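Local coordinates for programmed cell death 6-interacting protein (Homo sapiens, PDB 5WA1), which acts in endocytosis, multivesicular body biogenesis, membrane repair and cytokinesis, and is present here as its Bro1 domain, which binds the ESCRT-III protein CHMP4C, at residues Ile184-Leu189 with Ile200-Gly206; Trp116-Phe120 with Pro196-Ile200; Leu213-Glu218 with Gln240-Phe245. Residue numbers count along the deposited sequence, not the author numbering.

Interaction 1 of 3, residues Ile184-Leu189 with Ile200-Gly206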
ATOM      1  N   ILE A 184      -8.386   2.327   8.511  1.00 50.97           N
ATOM      2  CA  ILE A 184      -8.301   1.539   9.737  1.00 50.63           C
ATOM      3  C   ILE A 184      -7.645   2.355  10.842  1.00 55.05           C
ATOM      4  O   ILE A 184      -8.088   2.332  11.997  1.00 59.65           O
ATOM      5  CB  ILE A 184      -7.547   0.221   9.491  1.00 47.64           C
ATOM      6  CG1 ILE A 184      -8.237  -0.595   8.400  1.00 50.40           C
ATOM      7  CG2 ILE A 184      -7.466  -0.599  10.778  1.00 46.20           C
ATOM      8  CD1 ILE A 184      -7.510  -1.860   8.061  1.00 48.60           C
ATOM      9  N   LYS A 185      -6.583   3.090  10.505  1.00 53.56           N
ATOM     10  CA  LYS A 185      -5.898   3.912  11.500  1.00 54.61           C
ATOM     11  C   LYS A 185      -6.867   4.860  12.199  1.00 63.83           C
ATOM     12  O   LYS A 185      -6.829   5.008  13.429  1.00 64.25           O
ATOM     13  CB  LYS A 185      -4.765   4.696  10.837  1.00 53.76           C
ATOM     14  CG  LYS A 185      -4.077   5.688  11.767  1.00 63.96           C
ATOM     15  CD  LYS A 185      -2.951   6.425  11.071  1.00 68.81           C
ATOM     16  CE  LYS A 185      -2.325   7.451  12.001  1.00 74.94           C
ATOM     17  NZ  LYS A 185      -1.419   8.373  11.281  1.00 73.31           N
ATOM     18  N   GLU A 186      -7.763   5.485  11.437  1.00 61.51           N
ATOM     19  CA  GLU A 186      -8.626   6.527  11.969  1.00 66.97           C
ATOM     20  C   GLU A 186      -9.871   5.996  12.672  1.00 70.24           C
ATOM     21  O   GLU A 186     -10.546   6.766  13.360  1.00 74.91           O
ATOM     22  CB  GLU A 186      -9.030   7.471  10.835  1.00 63.15           C
ATOM     23  CG  GLU A 186      -7.849   8.171  10.191  1.00 85.54           C
ATOM     24  CD  GLU A 186      -8.227   8.921   8.928  1.00103.58           C
ATOM     25  OE1 GLU A 186      -9.113   8.439   8.189  1.00107.11           O
ATOM     26  OE2 GLU A 186      -7.635   9.993   8.674  1.00112.76           O
ATOM     27  N   THR A 187     -10.193   4.709  12.534  1.00 63.61           N
ATOM     28  CA  THR A 187     -11.459   4.192  13.034  1.00 70.20           C
ATOM     29  C   THR A 187     -11.334   2.995  13.963  1.00 66.76           C
ATOM     30  O   THR A 187     -12.308   2.683  14.656  1.00 75.64           O
ATOM     31  CB  THR A 187     -12.377   3.800  11.864  1.00 72.74           C
ATOM     32  OG1 THR A 187     -11.768   2.745  11.109  1.00 69.15           O
ATOM     33  CG2 THR A 187     -12.626   4.994  10.949  1.00 76.96           C
ATOM     34  N   VAL A 188     -10.179   2.327  14.015  1.00 68.95           N
ATOM     35  CA  VAL A 188     -10.094   1.046  14.711  1.00 66.69           C
ATOM     36  C   VAL A 188     -10.340   1.203  16.209  1.00 71.56           C
ATOM     37  O   VAL A 188     -10.914   0.308  16.844  1.00 68.71           O
ATOM     38  CB  VAL A 188      -8.732   0.378  14.422  1.00 66.90           C
ATOM     39  CG1 VAL A 188      -7.587   1.207  14.987  1.00 58.51           C
ATOM     40  CG2 VAL A 188      -8.702  -1.049  14.960  1.00 66.89           C
ATOM     41  N   LEU A 189      -9.943   2.337  16.798  1.00 69.97           N
ATOM     42  CA  LEU A 189     -10.020   2.472  18.251  1.00 79.13           C
ATOM     43  C   LEU A 189     -11.463   2.625  18.721  1.00 78.18           C
ATOM     44  O   LEU A 189     -11.889   1.954  19.671  1.00 81.59           O
ATOM     45  CB  LEU A 189      -9.165   3.646  18.715  1.00 78.74           C
ATOM     46  CG  LEU A 189      -7.665   3.384  18.569  1.00 85.10           C
ATOM     47  CD1 LEU A 189      -6.839   4.470  19.250  1.00 84.83           C
ATOM     48  CD2 LEU A 189      -7.312   2.000  19.109  1.00 80.38           C
ATOM     49  N   ILE A 200      -3.268  -4.319  13.555  1.00 54.15           N
ATOM     50  CA  ILE A 200      -4.291  -3.361  13.137  1.00 49.24           C
ATOM     51  C   ILE A 200      -4.275  -2.101  13.993  1.00 54.79           C
ATOM     52  O   ILE A 200      -5.138  -1.233  13.827  1.00 60.23           O
ATOM     53  CB  ILE A 200      -5.694  -4.003  13.130  1.00 48.50           C
ATOM     54  CG1 ILE A 200      -6.097  -4.452  14.532  1.00 50.36           C
ATOM     55  CG2 ILE A 200      -5.729  -5.151  12.128  1.00 52.58           C
ATOM     56  CD1 ILE A 200      -7.553  -4.919  14.632  1.00 55.86           C
ATOM     57  N   SER A 201      -3.307  -1.972  14.896  1.00 55.73           N
ATOM     58  CA  SER A 201      -3.239  -0.794  15.742  1.00 61.80           C
ATOM     59  C   SER A 201      -2.849   0.426  14.904  1.00 54.93           C
ATOM     60  O   SER A 201      -2.155   0.298  13.888  1.00 52.26           O
ATOM     61  CB  SER A 201      -2.238  -1.005  16.876  1.00 69.55           C
ATOM     62  OG  SER A 201      -0.899  -0.967  16.390  1.00 78.51           O
ATOM     63  N   PRO A 202      -3.305   1.620  15.306  1.00 62.68           N
ATOM     64  CA  PRO A 202      -3.110   2.819  14.463  1.00 65.49           C
ATOM     65  C   PRO A 202      -1.672   3.069  14.042  1.00 65.36           C
ATOM     66  O   PRO A 202      -1.437   3.497  12.903  1.00 56.81           O
ATOM     67  CB  PRO A 202      -3.648   3.947  15.351  1.00 68.03           C
ATOM     68  CG  PRO A 202      -4.687   3.276  16.214  1.00 64.05           C
ATOM     69  CD  PRO A 202      -4.170   1.887  16.474  1.00 63.92           C
ATOM     70  N   ASP A 203      -0.701   2.812  14.923  1.00 60.48           N
ATOM     71  CA  ASP A 203       0.693   3.045  14.551  1.00 71.69           C
ATOM     72  C   ASP A 203       1.130   2.128  13.413  1.00 58.50           C
ATOM     73  O   ASP A 203       1.810   2.564  12.479  1.00 58.15           O
ATOM     74  CB  ASP A 203       1.597   2.861  15.766  1.00 83.08           C
ATOM     75  CG  ASP A 203       1.774   4.139  16.554  1.00100.50           C
ATOM     76  OD1 ASP A 203       0.889   5.017  16.455  1.00 99.16           O
ATOM     77  OD2 ASP A 203       2.795   4.271  17.264  1.00113.71           O
ATOM     78  N   THR A 204       0.740   0.856  13.472  1.00 54.69           N
ATOM     79  CA  THR A 204       1.148  -0.089  12.439  1.00 52.47           C
ATOM     80  C   THR A 204       0.484   0.224  11.103  1.00 48.36           C
ATOM     81  O   THR A 204       1.155   0.241  10.064  1.00 44.54           O
ATOM     82  CB  THR A 204       0.821  -1.518  12.870  1.00 53.00           C
ATOM     83  OG1 THR A 204       1.451  -1.792  14.126  1.00 55.34           O
ATOM     84  CG2 THR A 204       1.318  -2.510  11.826  1.00 50.96           C
ATOM     85  N   VAL A 205      -0.838   0.444  11.100  1.00 48.84           N
ATOM     86  CA  VAL A 205      -1.528   0.640   9.826  1.00 47.37           C
ATOM     87  C   VAL A 205      -1.240   2.023   9.263  1.00 48.81           C
ATOM     88  O   VAL A 205      -1.276   2.219   8.045  1.00 44.12           O
ATOM     89  CB  VAL A 205      -3.043   0.387   9.955  1.00 46.43           C
ATOM     90  CG1 VAL A 205      -3.329  -1.118  10.006  1.00 44.75           C
ATOM     91  CG2 VAL A 205      -3.625   1.094  11.172  1.00 46.56           C
ATOM     92  N   GLY A 206      -0.935   3.000  10.118  1.00 49.72           N
ATOM     93  CA  GLY A 206      -0.444   4.269   9.609  1.00 48.62           C
ATOM     94  C   GLY A 206       0.859   4.119   8.847  1.00 48.30           C
ATOM     95  O   GLY A 206       1.056   4.743   7.799  1.00 49.46           O
TER
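An antiparallel helix-helix contact, made where one helix of the Bro1 domain ends and the next begins, joins the C-terminal part of helix 164-191 to the first turn of helix 202-226. The axes of 184-189 and 202-206 run at 162° and approach to 8.5 Å, and the backbones come closest at Lys185 and Pro202, whose CA atoms are 4.2 Å apart. Pro202, in the first turn, packs its ring against the partner helix: its CG lies 3.8 Å from Val188 CG1 and 3.8 Å from Leu189 CG. One turn further on, Val205 points toward the partner helix and places CG2 3.6 Å from Lys185 N and 4.2 Å from Ile184 CG2. Beside it Gly206 lets the extended Lys185 side chain pass, with Lys185 CD 3.6 Å from Gly206 CA; a CB at this position would clash with that methylene. Ahead of the helix, Ile200 adds its CD1 against Val188 CG2 at 4.1 Å, while Ile200 O is covered by Val188 CG1 at 3.6 Å and finds no polar partner. The side-chain contacts are mainly apolar, and the amino end of Lys185 runs past their edge. Ser201 occupies the N-cap position, and its hydroxyl bonds back to Val198 O. On the buried side, helix 137-157 closes over the pair, Leu145 and Phe146 meeting Ile184, and Tyr139 and Phe146 meeting Ile200.

Interaction 2 of 3, residues Trp116-Phe120 with Pro196-Ile200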
ATOM      1  N   TRP A 116      -9.555 -13.448  15.255  1.00 58.23           N
ATOM      2  CA  TRP A 116      -8.578 -13.122  14.228  1.00 60.65           C
ATOM      3  C   TRP A 116      -7.179 -13.216  14.814  1.00 59.30           C
ATOM      4  O   TRP A 116      -6.959 -12.925  15.994  1.00 61.47           O
ATOM      5  CB  TRP A 116      -8.795 -11.718  13.665  1.00 63.49           C
ATOM      6  CG  TRP A 116     -10.007 -11.599  12.807  1.00 63.29           C
ATOM      7  CD1 TRP A 116     -11.300 -11.465  13.223  1.00 62.38           C
ATOM      8  CD2 TRP A 116     -10.039 -11.590  11.375  1.00 54.20           C
ATOM      9  NE1 TRP A 116     -12.139 -11.378  12.138  1.00 60.82           N
ATOM     10  CE2 TRP A 116     -11.390 -11.452  10.991  1.00 61.58           C
ATOM     11  CE3 TRP A 116      -9.061 -11.688  10.381  1.00 58.04           C
ATOM     12  CZ2 TRP A 116     -11.785 -11.406   9.655  1.00 59.69           C
ATOM     13  CZ3 TRP A 116      -9.457 -11.642   9.052  1.00 57.44           C
ATOM     14  CH2 TRP A 116     -10.806 -11.506   8.704  1.00 55.42           C
ATOM     15  N   LYS A 117      -6.263 -13.639  13.985  1.00 63.11           N
ATOM     16  CA  LYS A 117      -4.897 -13.791  14.364  1.00 69.15           C
ATOM     17  C   LYS A 117      -4.066 -12.598  13.870  1.00 62.05           C
ATOM     18  O   LYS A 117      -4.407 -11.968  12.899  1.00 54.13           O
ATOM     19  CB  LYS A 117      -4.400 -15.065  13.751  1.00 76.12           C
ATOM     20  CG  LYS A 117      -3.115 -15.572  14.319  1.00 81.91           C
ATOM     21  CD  LYS A 117      -2.642 -16.752  13.514  1.00 87.87           C
ATOM     22  CE  LYS A 117      -1.230 -17.105  13.907  1.00 95.76           C
ATOM     23  NZ  LYS A 117      -0.541 -17.796  12.791  1.00101.85           N
ATOM     24  N   ASP A 118      -2.991 -12.279  14.571  1.00 59.29           N
ATOM     25  CA  ASP A 118      -2.138 -11.168  14.157  1.00 55.54           C
ATOM     26  C   ASP A 118      -1.486 -11.472  12.815  1.00 56.36           C
ATOM     27  O   ASP A 118      -1.005 -12.585  12.579  1.00 58.73           O
ATOM     28  CB  ASP A 118      -1.067 -10.899  15.211  1.00 60.29           C
ATOM     29  CG  ASP A 118      -0.370  -9.565  15.006  1.00 65.62           C
ATOM     30  OD1 ASP A 118       0.608  -9.512  14.226  1.00 59.19           O
ATOM     31  OD2 ASP A 118      -0.803  -8.568  15.621  1.00 66.98           O
ATOM     32  N   ALA A 119      -1.468 -10.467  11.927  1.00 51.18           N
ATOM     33  CA  ALA A 119      -0.853 -10.654  10.620  1.00 55.64           C
ATOM     34  C   ALA A 119       0.660 -10.810  10.719  1.00 62.54           C
ATOM     35  O   ALA A 119       1.273 -11.443   9.849  1.00 64.63           O
ATOM     36  CB  ALA A 119      -1.195  -9.480   9.702  1.00 52.84           C
ATOM     37  N   PHE A 120       1.280 -10.250  11.760  1.00 55.89           N
ATOM     38  CA  PHE A 120       2.734 -10.152  11.838  1.00 62.22           C
ATOM     39  C   PHE A 120       3.325 -10.929  13.002  1.00 71.25           C
ATOM     40  O   PHE A 120       4.299 -11.666  12.813  1.00 74.35           O
ATOM     41  CB  PHE A 120       3.162  -8.680  11.943  1.00 58.29           C
ATOM     42  CG  PHE A 120       2.610  -7.812  10.855  1.00 49.35           C
ATOM     43  CD1 PHE A 120       2.857  -8.108   9.525  1.00 45.23           C
ATOM     44  CD2 PHE A 120       1.836  -6.703  11.163  1.00 50.81           C
ATOM     45  CE1 PHE A 120       2.354  -7.312   8.526  1.00 45.36           C
ATOM     46  CE2 PHE A 120       1.315  -5.907  10.165  1.00 47.82           C
ATOM     47  CZ  PHE A 120       1.580  -6.209   8.845  1.00 45.19           C
ATOM     48  N   PRO A 196      -6.584  -3.265  20.282  1.00 75.97           N
ATOM     49  CA  PRO A 196      -6.417  -4.215  19.179  1.00 73.22           C
ATOM     50  C   PRO A 196      -5.085  -4.950  19.261  1.00 77.66           C
ATOM     51  O   PRO A 196      -4.180  -4.592  20.018  1.00 81.60           O
ATOM     52  CB  PRO A 196      -6.467  -3.315  17.941  1.00 66.22           C
ATOM     53  CG  PRO A 196      -5.864  -2.024  18.423  1.00 73.72           C
ATOM     54  CD  PRO A 196      -6.337  -1.874  19.860  1.00 75.99           C
ATOM     55  N   THR A 197      -4.974  -5.998  18.446  1.00 69.58           N
ATOM     56  CA  THR A 197      -3.663  -6.564  18.173  1.00 68.79           C
ATOM     57  C   THR A 197      -2.787  -5.501  17.520  1.00 68.34           C
ATOM     58  O   THR A 197      -3.274  -4.493  16.995  1.00 63.00           O
ATOM     59  CB  THR A 197      -3.777  -7.807  17.286  1.00 67.47           C
ATOM     60  OG1 THR A 197      -4.730  -7.573  16.239  1.00 59.72           O
ATOM     61  CG2 THR A 197      -4.234  -9.011  18.112  1.00 73.59           C
ATOM     62  N   VAL A 198      -1.472  -5.716  17.580  1.00 68.32           N
ATOM     63  CA  VAL A 198      -0.549  -4.695  17.092  1.00 58.55           C
ATOM     64  C   VAL A 198      -0.687  -4.505  15.582  1.00 52.97           C
ATOM     65  O   VAL A 198      -0.478  -3.398  15.070  1.00 57.72           O
ATOM     66  CB  VAL A 198       0.895  -5.047  17.497  1.00 57.05           C
ATOM     67  CG1 VAL A 198       1.878  -4.007  16.965  1.00 58.46           C
ATOM     68  CG2 VAL A 198       1.009  -5.142  19.010  1.00 59.27           C
ATOM     69  N   ASP A 199      -1.081  -5.550  14.848  1.00 51.84           N
ATOM     70  CA  ASP A 199      -1.092  -5.451  13.390  1.00 49.29           C
ATOM     71  C   ASP A 199      -2.112  -4.423  12.896  1.00 54.40           C
ATOM     72  O   ASP A 199      -1.847  -3.696  11.931  1.00 54.24           O
ATOM     73  CB  ASP A 199      -1.356  -6.823  12.765  1.00 55.50           C
ATOM     74  CG  ASP A 199      -2.708  -7.408  13.160  1.00 63.98           C
ATOM     75  OD1 ASP A 199      -3.338  -6.906  14.121  1.00 65.17           O
ATOM     76  OD2 ASP A 199      -3.129  -8.393  12.509  1.00 55.67           O
ATOM     77  N   ILE A 200      -3.268  -4.319  13.555  1.00 54.15           N
ATOM     78  CA  ILE A 200      -4.291  -3.361  13.137  1.00 49.24           C
ATOM     79  C   ILE A 200      -4.275  -2.101  13.993  1.00 54.79           C
ATOM     80  O   ILE A 200      -5.138  -1.233  13.827  1.00 60.23           O
ATOM     81  CB  ILE A 200      -5.694  -4.003  13.130  1.00 48.50           C
ATOM     82  CG1 ILE A 200      -6.097  -4.452  14.532  1.00 50.36           C
ATOM     83  CG2 ILE A 200      -5.729  -5.151  12.128  1.00 52.58           C
ATOM     84  CD1 ILE A 200      -7.553  -4.919  14.632  1.00 55.86           C
TER
HETATM   85  O   HOH W   1      -0.412  -8.464  18.525  1.00 55.99           O
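Two aspartates in reciprocal side-chain-to-backbone hydrogen bonds tie the end of strand 114-117 to the loop that leads into helix 202-226. Asp199 N donates to Asp118 OD2 (3.1 Å), and Ala119 N donates to Asp199 OD2 (2.7 Å), so each carboxylate serves the other segment's main chain. A water extends the link, donating to Asp118 OD2 at 2.9 Å and accepting from Val198 N at 3.1 Å. The price is a close approach of two acceptors, Asp118 OD2 and Asp199 OD1, 3.4 Å apart; the salt bridge from Lys31 to Asp199 OD2 offsets some of this negative charge, and the same Lys31 amino group bonds to Lys117 O. Asp118 also shapes its own chain: OD1 accepts from Phe120 N at 2.7 Å, an Asx turn that takes the chain out of the two-stranded antiparallel sheet of the Bro1 domain, and the same oxygen receives Asp121 N. Across from it, Thr197 OG1 donates to Asp199 OD1 at 2.6 Å, holding that carboxylate in place. Apolar contact completes the join, with Phe120 CD2 3.6 Å from Asp199 CB, while the Phe120 ring continues onto Thr204 and Leu208 of helix 202-226.

Interaction 3 of 3, residues Leu213-Glu218 with Gln240-Phe245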
ATOM      1  N   LEU A 213       1.613   4.214  -0.051  1.00 34.99           N
ATOM      2  CA  LEU A 213       1.633   5.474  -0.778  1.00 40.40           C
ATOM      3  C   LEU A 213       2.977   5.692  -1.467  1.00 41.45           C
ATOM      4  O   LEU A 213       3.022   6.141  -2.617  1.00 38.35           O
ATOM      5  CB  LEU A 213       1.313   6.631   0.165  1.00 43.24           C
ATOM      6  CG  LEU A 213       0.992   7.955  -0.531  1.00 44.46           C
ATOM      7  CD1 LEU A 213      -0.378   7.894  -1.190  1.00 43.37           C
ATOM      8  CD2 LEU A 213       1.069   9.103   0.460  1.00 47.15           C
ATOM      9  N   ALA A 214       4.085   5.373  -0.779  1.00 39.99           N
ATOM     10  CA  ALA A 214       5.410   5.469  -1.397  1.00 35.71           C
ATOM     11  C   ALA A 214       5.515   4.578  -2.621  1.00 41.43           C
ATOM     12  O   ALA A 214       6.107   4.962  -3.635  1.00 37.34           O
ATOM     13  CB  ALA A 214       6.497   5.081  -0.390  1.00 36.40           C
ATOM     14  N   GLN A 215       4.963   3.366  -2.539  1.00 37.79           N
ATOM     15  CA  GLN A 215       5.095   2.453  -3.657  1.00 32.45           C
ATOM     16  C   GLN A 215       4.221   2.892  -4.819  1.00 40.99           C
ATOM     17  O   GLN A 215       4.615   2.720  -5.978  1.00 38.97           O
ATOM     18  CB  GLN A 215       4.801   1.022  -3.195  1.00 42.52           C
ATOM     19  CG  GLN A 215       5.929   0.580  -2.259  1.00 40.84           C
ATOM     20  CD  GLN A 215       5.884  -0.865  -1.775  1.00 46.15           C
ATOM     21  OE1 GLN A 215       6.933  -1.443  -1.498  1.00 43.79           O
ATOM     22  NE2 GLN A 215       4.685  -1.440  -1.635  1.00 40.41           N
ATOM     23  N   ALA A 216       3.069   3.505  -4.530  1.00 39.15           N
ATOM     24  CA  ALA A 216       2.271   4.101  -5.597  1.00 37.01           C
ATOM     25  C   ALA A 216       3.051   5.201  -6.313  1.00 38.48           C
ATOM     26  O   ALA A 216       3.064   5.257  -7.547  1.00 41.59           O
ATOM     27  CB  ALA A 216       0.960   4.651  -5.032  1.00 37.11           C
ATOM     28  N   GLN A 217       3.709   6.087  -5.552  1.00 37.29           N
ATOM     29  CA  GLN A 217       4.523   7.140  -6.166  1.00 42.48           C
ATOM     30  C   GLN A 217       5.671   6.545  -6.978  1.00 39.14           C
ATOM     31  O   GLN A 217       5.996   7.041  -8.066  1.00 38.88           O
ATOM     32  CB  GLN A 217       5.052   8.093  -5.091  1.00 39.93           C
ATOM     33  CG  GLN A 217       5.971   9.226  -5.604  1.00 36.59           C
ATOM     34  CD  GLN A 217       5.218  10.321  -6.366  1.00 37.97           C
ATOM     35  OE1 GLN A 217       3.998  10.439  -6.263  1.00 39.85           O
ATOM     36  NE2 GLN A 217       5.955  11.133  -7.133  1.00 35.06           N
ATOM     37  N   GLU A 218       6.280   5.468  -6.483  1.00 38.85           N
ATOM     38  CA  GLU A 218       7.341   4.819  -7.243  1.00 39.37           C
ATOM     39  C   GLU A 218       6.833   4.290  -8.576  1.00 43.08           C
ATOM     40  O   GLU A 218       7.546   4.340  -9.587  1.00 40.11           O
ATOM     41  CB  GLU A 218       7.953   3.680  -6.425  1.00 38.70           C
ATOM     42  CG  GLU A 218       9.077   2.947  -7.158  1.00 43.94           C
ATOM     43  CD  GLU A 218       9.625   1.778  -6.353  1.00 47.62           C
ATOM     44  OE1 GLU A 218       9.133   1.552  -5.234  1.00 48.59           O
ATOM     45  OE2 GLU A 218      10.544   1.088  -6.837  1.00 56.94           O
ATOM     46  N   GLN A 240      10.007  13.038  -4.750  1.00 41.42           N
ATOM     47  CA  GLN A 240       8.839  12.869  -3.893  1.00 41.46           C
ATOM     48  C   GLN A 240       8.752  11.449  -3.344  1.00 35.99           C
ATOM     49  O   GLN A 240       8.386  11.252  -2.180  1.00 37.86           O
ATOM     50  CB  GLN A 240       7.569  13.223  -4.666  1.00 34.88           C
ATOM     51  CG  GLN A 240       6.304  13.012  -3.842  1.00 37.65           C
ATOM     52  CD  GLN A 240       6.283  13.869  -2.601  1.00 42.53           C
ATOM     53  OE1 GLN A 240       6.302  15.093  -2.685  1.00 53.91           O
ATOM     54  NE2 GLN A 240       6.246  13.228  -1.436  1.00 47.53           N
ATOM     55  N   ALA A 241       9.051  10.448  -4.172  1.00 35.36           N
ATOM     56  CA  ALA A 241       9.073   9.077  -3.676  1.00 36.93           C
ATOM     57  C   ALA A 241      10.109   8.910  -2.575  1.00 41.62           C
ATOM     58  O   ALA A 241       9.883   8.187  -1.596  1.00 36.60           O
ATOM     59  CB  ALA A 241       9.350   8.110  -4.826  1.00 32.59           C
ATOM     60  N   ALA A 242      11.251   9.586  -2.713  1.00 36.63           N
ATOM     61  CA  ALA A 242      12.270   9.546  -1.673  1.00 35.84           C
ATOM     62  C   ALA A 242      11.724  10.070  -0.357  1.00 38.14           C
ATOM     63  O   ALA A 242      11.971   9.482   0.701  1.00 41.15           O
ATOM     64  CB  ALA A 242      13.506  10.357  -2.116  1.00 31.18           C
ATOM     65  N   ASP A 243      10.963  11.171  -0.403  1.00 34.48           N
ATOM     66  CA  ASP A 243      10.357  11.707   0.813  1.00 33.23           C
ATOM     67  C   ASP A 243       9.416  10.696   1.466  1.00 35.71           C
ATOM     68  O   ASP A 243       9.408  10.553   2.697  1.00 37.20           O
ATOM     69  CB  ASP A 243       9.596  12.995   0.505  1.00 46.47           C
ATOM     70  CG  ASP A 243      10.438  14.226   0.705  1.00 59.54           C
ATOM     71  OD1 ASP A 243      11.681  14.096   0.728  1.00 62.70           O
ATOM     72  OD2 ASP A 243       9.855  15.319   0.845  1.00 63.08           O
ATOM     73  N   TYR A 244       8.612   9.992   0.660  1.00 38.84           N
ATOM     74  CA  TYR A 244       7.670   9.020   1.226  1.00 38.34           C
ATOM     75  C   TYR A 244       8.397   7.833   1.834  1.00 39.18           C
ATOM     76  O   TYR A 244       8.047   7.376   2.927  1.00 35.99           O
ATOM     77  CB  TYR A 244       6.706   8.514   0.147  1.00 35.44           C
ATOM     78  CG  TYR A 244       5.661   9.483  -0.311  1.00 35.40           C
ATOM     79  CD1 TYR A 244       5.017  10.331   0.587  1.00 43.78           C
ATOM     80  CD2 TYR A 244       5.286   9.524  -1.649  1.00 39.20           C
ATOM     81  CE1 TYR A 244       4.029  11.206   0.156  1.00 50.56           C
ATOM     82  CE2 TYR A 244       4.306  10.398  -2.088  1.00 39.07           C
ATOM     83  CZ  TYR A 244       3.681  11.230  -1.190  1.00 49.01           C
ATOM     84  OH  TYR A 244       2.703  12.087  -1.641  1.00 49.67           O
ATOM     85  N   PHE A 245       9.370   7.269   1.107  1.00 36.17           N
ATOM     86  CA  PHE A 245      10.145   6.163   1.667  1.00 38.72           C
ATOM     87  C   PHE A 245      10.899   6.588   2.914  1.00 40.37           C
ATOM     88  O   PHE A 245      11.012   5.811   3.875  1.00 41.83           O
ATOM     89  CB  PHE A 245      11.116   5.604   0.629  1.00 31.64           C
ATOM     90  CG  PHE A 245      10.453   4.719  -0.384  1.00 37.04           C
ATOM     91  CD1 PHE A 245       9.864   3.527   0.001  1.00 37.52           C
ATOM     92  CD2 PHE A 245      10.412   5.079  -1.715  1.00 31.58           C
ATOM     93  CE1 PHE A 245       9.238   2.709  -0.938  1.00 36.34           C
ATOM     94  CE2 PHE A 245       9.815   4.271  -2.654  1.00 35.65           C
ATOM     95  CZ  PHE A 245       9.216   3.079  -2.265  1.00 45.37           C
TER
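Helices 202-226 and 231-252 pack as an antiparallel hairpin within the helical Bro1 domain, their segments 213-218 and 240-245 running at 162° with axes 8.6 Å apart. The CB of Ala214 is a small bump that fills the hollow between Tyr244 and Phe245 of the facing helix: it touches Tyr244 CB at 3.5 Å and sits almost squarely over the Phe245 ring, 3.7 Å from the centroid, in a CH-pi contact. On the far helix Ala241 provides the second hollow, filled by the aliphatic part of Gln217, whose CG lies 3.6 Å from Ala241 CB. The Tyr244 ring wedges between Leu213 and Gln217: Leu213 CD2 covers one face, 4.0 Å from the centroid, and Gln217 CB meets the ring edge. The Gln217 amide bonds to Leu237 O of helix 231-252 and to Ala356 and Leu358, and Tyr244 OH bonds to Thr357, so that residues 356-358 are stitched to this pair of helices. Helix 262-287 supports Phe245 through Leu266 and Lys269. Lys269 also forms a salt bridge with Glu218, whose OE1 lies at the edge of the Phe245 ring, 3.3 Å from CZ.

Interactions 1 and 2 form one continuous patch, with centres 11 Å apart and Ile200 common to both. Thr204 binds them together: its OG1 is 2.7 Å from Val198 O, a probable hydrogen bond, and its CG2 packs 3.8 Å from Phe120 CE2. The chain segment that interaction 2 fixes to the strand end thus leads directly into the helix start packed in interaction 1. Interaction 3 lies further along the same helix 202-226, its centre about 20 Å from that of interaction 1 and about 25 Å from that of interaction 2, and touches neither. Segments 213-218 and 240-245 belong wholly to the 197-379 region that interacts with CHMP4 proteins, whereas interactions 1 and 2 join the beginning of that region to earlier parts of the domain.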